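Local structure of phospholethanolamine N-methyltransferase 2 (Haemonchus contortus, 4KRI) at residues 311-316 and 360-365. The protein probably methylates phosphomonomethylethanolamine with S-adenosylmethionine as methyl donor on the way to phosphocholine. Numbering follows the deposited sequence.
Sequences RIYRAL and KKTGFI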
# COMPACT_ATOMS: atom_id res chain seq x y z
N ARG A 311 -6.28 -2.23 14.58
CA ARG A 311 -5.98 -3.13 13.47
C ARG A 311 -4.60 -3.78 13.61
O ARG A 311 -4.42 -4.97 13.32
CB ARG A 311 -6.05 -2.38 12.15
CG ARG A 311 -7.43 -1.87 11.78
CD ARG A 311 -7.67 -2.14 10.30
NE ARG A 311 -8.99 -1.73 9.84
CZ ARG A 311 -10.14 -2.22 10.31
NH1 ARG A 311 -10.13 -3.12 11.27
NH2 ARG A 311 -11.29 -1.79 9.81
N ILE A 312 -3.62 -3.01 14.06
CA ILE A 312 -2.29 -3.53 14.34
C ILE A 312 -2.34 -4.57 15.46
O ILE A 312 -1.76 -5.65 15.35
CB ILE A 312 -1.32 -2.39 14.72
CG1 ILE A 312 -0.98 -1.55 13.49
CG2 ILE A 312 -0.06 -2.93 15.38
CD1 ILE A 312 -0.21 -0.29 13.81
N TYR A 313 -3.03 -4.23 16.55
CA TYR A 313 -3.19 -5.17 17.65
C TYR A 313 -3.80 -6.48 17.17
O TYR A 313 -3.35 -7.57 17.55
CB TYR A 313 -4.07 -4.52 18.73
CG TYR A 313 -4.19 -5.31 20.00
CD1 TYR A 313 -3.38 -5.03 21.09
CD2 TYR A 313 -5.12 -6.34 20.13
CE1 TYR A 313 -3.49 -5.75 22.28
CE2 TYR A 313 -5.24 -7.06 21.31
CZ TYR A 313 -4.41 -6.76 22.37
OH TYR A 313 -4.52 -7.48 23.55
N ARG A 314 -4.82 -6.39 16.33
CA ARG A 314 -5.51 -7.58 15.82
C ARG A 314 -4.56 -8.46 14.99
O ARG A 314 -4.58 -9.70 15.12
CB ARG A 314 -6.70 -7.14 14.95
CG ARG A 314 -7.42 -8.27 14.23
CD ARG A 314 -8.61 -7.73 13.44
NE ARG A 314 -9.35 -8.79 12.77
CZ ARG A 314 -9.04 -9.26 11.56
NH1 ARG A 314 -7.99 -8.75 10.91
NH2 ARG A 314 -9.76 -10.22 11.01
N ALA A 315 -3.73 -7.83 14.17
CA ALA A 315 -2.87 -8.56 13.24
C ALA A 315 -1.67 -9.21 13.91
O ALA A 315 -1.12 -10.19 13.39
CB ALA A 315 -2.42 -7.64 12.11
N LEU A 316 -1.24 -8.67 15.05
CA LEU A 316 -0.10 -9.24 15.78
C LEU A 316 -0.44 -10.55 16.44
O LEU A 316 -1.56 -10.72 16.96
CB LEU A 316 0.40 -8.26 16.86
CG LEU A 316 1.26 -7.09 16.43
CD1 LEU A 316 1.40 -6.09 17.58
CD2 LEU A 316 2.62 -7.60 16.01
N LYS A 360 -2.45 2.34 25.22
CA LYS A 360 -3.00 1.74 26.43
C LYS A 360 -4.45 1.29 26.23
O LYS A 360 -4.83 0.17 26.61
CB LYS A 360 -2.91 2.71 27.61
CG LYS A 360 -1.52 2.84 28.19
CD LYS A 360 -1.57 2.99 29.71
CE LYS A 360 -0.18 3.17 30.27
NZ LYS A 360 0.51 4.30 29.61
N LYS A 361 -5.26 2.16 25.63
CA LYS A 361 -6.68 1.86 25.37
C LYS A 361 -6.82 0.64 24.47
O LYS A 361 -7.71 -0.21 24.67
CB LYS A 361 -7.37 3.07 24.73
CG LYS A 361 -8.83 2.84 24.34
CD LYS A 361 -9.76 2.88 25.55
CE LYS A 361 -11.23 2.75 25.15
NZ LYS A 361 -11.63 1.35 24.82
N THR A 362 -5.94 0.54 23.48
CA THR A 362 -5.93 -0.58 22.54
C THR A 362 -5.59 -1.91 23.22
O THR A 362 -6.04 -2.98 22.80
CB THR A 362 -4.90 -0.32 21.43
OG1 THR A 362 -5.20 0.92 20.79
CG2 THR A 362 -4.95 -1.43 20.40
N GLY A 363 -4.80 -1.84 24.28
CA GLY A 363 -4.48 -3.04 25.03
C GLY A 363 -3.02 -3.46 24.98
O GLY A 363 -2.67 -4.54 25.48
N PHE A 364 -2.18 -2.62 24.39
CA PHE A 364 -0.75 -2.87 24.34
C PHE A 364 -0.12 -2.76 25.73
O PHE A 364 -0.58 -1.99 26.57
CB PHE A 364 -0.06 -1.89 23.40
CG PHE A 364 -0.30 -2.19 21.94
CD1 PHE A 364 0.31 -3.28 21.34
CD2 PHE A 364 -1.14 -1.38 21.18
CE1 PHE A 364 0.08 -3.56 20.00
CE2 PHE A 364 -1.35 -1.66 19.84
CZ PHE A 364 -0.74 -2.74 19.26
N ILE A 365 0.92 -3.55 25.97
CA ILE A 365 1.70 -3.47 27.21
C ILE A 365 3.16 -3.18 26.88
O ILE A 365 3.52 -3.10 25.71
CB ILE A 365 1.61 -4.78 28.04
CG1 ILE A 365 2.07 -5.98 27.20
CG2 ILE A 365 0.19 -5.02 28.51
CD1 ILE A 365 2.35 -7.25 28.02
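Tyr313 and Thr362 bring the C-terminal ends of two helices together, their CA atoms 7.2 Å apart, and no hydrogen bond joins the two segments. Leu316 leaves the first helix; the second ends in a Schellman motif, with Gly363 at positive phi as the C-prime residue and its N weakly bonded to Lys360 O. Tyr313, its CG anti to the backbone N (chi1 -173°), reaches across this helix end. Tyr313 CB meets Thr362 CG2 at 3.6 Å, Thr362 O lies over one ring face toward the rim, and Gly363 O sits at the ring edge, 3.5 Å from Tyr313 CE1. Phe364 passes it the opposite way: the edge of Tyr313 meets its face in a T-shaped stack, centroids 5.2 Å apart and planes at 76°, with Tyr313 CD1 above the ring centre. Leu316 CD1 lies in the plane of the Phe364 ring, 3.7 Å from Phe364 CE1, and Ile312 CG2 touches Phe364 CZ at 3.9 Å. Thr362 OG1 is hydrogen-bonded to Ile358 O within its helix. Helices 305-315 and 352-362 thus meet over the Rossmann-like methyltransferase sheet, where Ile312 and Phe364 both rest on Val322 of strand 320-329 and Phe364 also touches Ala429 of strand 422-430.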